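Local coordinates for alpha-acetolactate decarboxylase (Bacillus subtilis subsp. subtilis str. 168, PDB 5XNE), which decarboxylates (2S)-2-acetolactate to (R)-acetoin on the route from pyruvate to (R,R)-butane-2,3-diol, at residues 103-113 with 197-205. Residues are numbered along the deposited sequence; the frame is centred on the assembly and turned at random.
Sequences LPSRNLFYAIR and VTISQKMNM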
# COMPACT_ATOMS: atom_id res chain seq x y z
N LEU B 103 13.43 -4.26 -16.13
CA LEU B 103 12.51 -3.27 -15.59
C LEU B 103 13.24 -1.96 -15.32
O LEU B 103 14.38 -1.98 -14.84
CB LEU B 103 11.87 -3.78 -14.31
CG LEU B 103 11.19 -5.13 -14.43
CD1 LEU B 103 11.01 -5.71 -13.06
CD2 LEU B 103 9.86 -4.99 -15.13
N PRO B 104 12.59 -0.82 -15.62
CA PRO B 104 13.14 0.50 -15.30
C PRO B 104 13.44 0.63 -13.81
O PRO B 104 14.38 1.32 -13.41
CB PRO B 104 12.01 1.46 -15.72
CG PRO B 104 11.24 0.71 -16.74
CD PRO B 104 11.31 -0.73 -16.34
N SER B 105 12.66 -0.05 -12.99
CA SER B 105 12.83 0.03 -11.54
C SER B 105 12.12 -1.11 -10.83
O SER B 105 11.00 -1.48 -11.19
CB SER B 105 12.31 1.37 -11.01
OG SER B 105 12.30 1.39 -9.59
N ARG B 106 12.76 -1.64 -9.79
CA ARG B 106 12.12 -2.62 -8.93
C ARG B 106 11.18 -1.98 -7.90
O ARG B 106 10.61 -2.67 -7.05
CB ARG B 106 13.18 -3.44 -8.21
CG ARG B 106 13.92 -4.43 -9.10
CD ARG B 106 13.86 -5.72 -8.35
NE ARG B 106 14.10 -6.93 -9.13
CZ ARG B 106 14.18 -8.13 -8.55
NH1 ARG B 106 14.01 -8.22 -7.23
NH2 ARG B 106 14.40 -9.21 -9.26
N ASN B 107 11.01 -0.67 -7.99
CA ASN B 107 10.19 0.06 -7.02
C ASN B 107 8.85 0.49 -7.59
O ASN B 107 8.11 1.24 -6.95
CB ASN B 107 10.96 1.27 -6.51
CG ASN B 107 12.30 0.89 -5.93
OD1 ASN B 107 12.45 -0.17 -5.32
ND2 ASN B 107 13.30 1.75 -6.12
N LEU B 108 8.54 0.03 -8.81
CA LEU B 108 7.29 0.36 -9.47
C LEU B 108 6.41 -0.87 -9.61
O LEU B 108 6.87 -1.98 -9.38
CB LEU B 108 7.53 0.97 -10.85
CG LEU B 108 8.43 2.20 -10.87
CD1 LEU B 108 8.61 2.66 -12.32
CD2 LEU B 108 7.86 3.30 -10.00
N PHE B 109 5.16 -0.67 -9.99
CA PHE B 109 4.23 -1.78 -10.25
C PHE B 109 4.18 -2.09 -11.74
O PHE B 109 4.20 -1.17 -12.56
CB PHE B 109 2.82 -1.43 -9.76
CG PHE B 109 2.71 -1.31 -8.26
CD1 PHE B 109 3.14 -0.16 -7.60
CD2 PHE B 109 2.15 -2.34 -7.51
CE1 PHE B 109 3.03 -0.06 -6.21
CE2 PHE B 109 2.03 -2.24 -6.13
CZ PHE B 109 2.47 -1.10 -5.48
N TYR B 110 4.11 -3.38 -12.09
CA TYR B 110 3.98 -3.76 -13.50
C TYR B 110 2.90 -4.80 -13.69
O TYR B 110 2.72 -5.68 -12.85
CB TYR B 110 5.30 -4.32 -14.07
CG TYR B 110 6.46 -3.37 -13.93
CD1 TYR B 110 7.24 -3.37 -12.79
CD2 TYR B 110 6.75 -2.45 -14.93
CE1 TYR B 110 8.31 -2.49 -12.64
CE2 TYR B 110 7.81 -1.56 -14.80
CZ TYR B 110 8.58 -1.60 -13.64
OH TYR B 110 9.64 -0.72 -13.49
N ALA B 111 2.18 -4.70 -14.81
CA ALA B 111 1.37 -5.81 -15.27
C ALA B 111 2.19 -6.53 -16.33
O ALA B 111 2.92 -5.89 -17.09
CB ALA B 111 0.05 -5.34 -15.83
N ILE B 112 2.08 -7.85 -16.36
CA ILE B 112 2.87 -8.61 -17.31
C ILE B 112 2.06 -9.74 -17.92
O ILE B 112 1.27 -10.41 -17.25
CB ILE B 112 4.15 -9.16 -16.65
CG1 ILE B 112 5.01 -9.93 -17.66
CG2 ILE B 112 3.81 -10.05 -15.50
CD1 ILE B 112 6.38 -10.29 -17.11
N ARG B 113 2.27 -9.95 -19.22
CA ARG B 113 1.55 -10.93 -19.99
C ARG B 113 2.51 -11.69 -20.89
O ARG B 113 3.35 -11.10 -21.55
CB ARG B 113 0.47 -10.25 -20.82
CG ARG B 113 -0.37 -11.16 -21.64
CD ARG B 113 -1.40 -10.33 -22.37
NE ARG B 113 -2.10 -11.14 -23.34
CZ ARG B 113 -3.20 -10.75 -23.96
NH1 ARG B 113 -3.74 -9.57 -23.67
NH2 ARG B 113 -3.77 -11.56 -24.85
N VAL B 197 6.26 -11.42 -24.75
CA VAL B 197 6.04 -10.75 -23.47
C VAL B 197 5.60 -9.32 -23.70
O VAL B 197 6.11 -8.63 -24.59
CB VAL B 197 7.30 -10.75 -22.60
CG1 VAL B 197 6.99 -10.19 -21.21
CG2 VAL B 197 7.85 -12.16 -22.47
N THR B 198 4.63 -8.88 -22.91
CA THR B 198 4.20 -7.49 -22.94
C THR B 198 4.11 -7.02 -21.49
O THR B 198 3.62 -7.76 -20.63
CB THR B 198 2.85 -7.32 -23.65
OG1 THR B 198 2.88 -8.01 -24.91
CG2 THR B 198 2.57 -5.87 -23.93
N ILE B 199 4.62 -5.82 -21.22
CA ILE B 199 4.70 -5.28 -19.86
C ILE B 199 4.11 -3.87 -19.81
O ILE B 199 4.31 -3.05 -20.72
CB ILE B 199 6.15 -5.26 -19.35
CG1 ILE B 199 6.74 -6.68 -19.36
CG2 ILE B 199 6.23 -4.69 -17.94
CD1 ILE B 199 8.17 -6.76 -18.89
N SER B 200 3.35 -3.60 -18.74
CA SER B 200 2.71 -2.30 -18.55
C SER B 200 3.14 -1.73 -17.21
O SER B 200 2.98 -2.36 -16.17
CB SER B 200 1.19 -2.46 -18.63
OG SER B 200 0.53 -1.20 -18.64
N GLN B 201 3.71 -0.52 -17.23
CA GLN B 201 4.26 0.10 -16.03
C GLN B 201 3.22 1.02 -15.38
O GLN B 201 2.58 1.81 -16.06
CB GLN B 201 5.53 0.89 -16.38
CG GLN B 201 6.07 1.76 -15.25
CD GLN B 201 7.30 2.54 -15.68
OE1 GLN B 201 8.28 1.95 -16.14
NE2 GLN B 201 7.25 3.86 -15.56
N LYS B 202 3.06 0.92 -14.06
CA LYS B 202 2.08 1.75 -13.35
C LYS B 202 2.73 2.52 -12.19
O LYS B 202 3.54 1.96 -11.44
CB LYS B 202 0.92 0.89 -12.84
CG LYS B 202 0.10 0.21 -13.94
CD LYS B 202 -0.45 1.24 -14.92
CE LYS B 202 -1.29 0.62 -16.01
NZ LYS B 202 -0.53 -0.43 -16.66
N MET B 203 2.36 3.80 -12.05
CA MET B 203 2.94 4.69 -11.03
C MET B 203 2.05 4.89 -9.81
O MET B 203 2.40 5.63 -8.90
CB MET B 203 3.25 6.07 -11.62
CG MET B 203 4.16 6.05 -12.83
SD MET B 203 5.75 5.32 -12.43
CE MET B 203 6.57 6.67 -11.57
N ASN B 204 0.88 4.27 -9.81
CA ASN B 204 -0.06 4.38 -8.70
C ASN B 204 -0.57 3.02 -8.29
O ASN B 204 -0.75 2.14 -9.14
CB ASN B 204 -1.29 5.24 -9.04
CG ASN B 204 -0.96 6.71 -9.25
OD1 ASN B 204 -1.13 7.54 -8.35
ND2 ASN B 204 -0.53 7.04 -10.46
N MET B 205 -0.81 2.84 -7.00
CA MET B 205 -1.59 1.71 -6.54
C MET B 205 -2.73 2.25 -5.70
O MET B 205 -2.47 2.94 -4.70
CB MET B 205 -0.76 0.73 -5.71
CG MET B 205 -1.65 -0.39 -5.17
SD MET B 205 -1.02 -1.17 -3.70
CE MET B 205 -0.92 0.21 -2.57
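Tyr110 and Gln201 form a non-hydrogen-bonded pair of antiparallel strands 109-113 and 197-202, their side chains running side by side. Gln201 CB lies 3.7 Å from Tyr110 CE2, an oblique approach, and the amide plane stands 84° from the ring. Gln201 runs extended from CG (chi1 171°, anti to the backbone N), carrying its amide past the ring to the 103-108 loop, where Gln201 CD meets Leu108 CD1 at 3.6 Å and OE1 meets CG of exposed Pro104 on the solvent side. Leu103 CD2 sits over the centre of one face of the Tyr110 ring, 3.7 Å above its plane. Tyr110 OH donates to Ser105 O (2.8 Å), in the carbonyl plane and on a lone pair, tying the loop back to its own strand. A leucine in place of Tyr110 would probably leave Ser105 O without this donor, Leu103 without the ring face it covers and Gln201 without the ring beside its chain. Ile112 and Ile199 continue this face, covered by Phe95 and Ile99 of helix 92-100. Strand 109-115 lies between strands 195-208 and 151-160 in the mixed beta structure of the acetolactate decarboxylase fold, with a bound zinc ion about 12 Å from the Ile112 side chain. Paired backbone bonds join Ala111 with Ser200; Lys202 N also bonds to Phe109 O, but the return bond from Phe109 N to Lys202 O is weak, at 3.4 Å. Beyond it the strands part, and Met205 CB packs over one face of the Phe109 ring, 4.0 Å from its centroid, with SD oblique to it. At the partly exposed Arg113 end the backbone pairing with Thr198 stays regular, but the guanidinium leads away from strand 197-202 to salt bridges with Asp115 and Asp49.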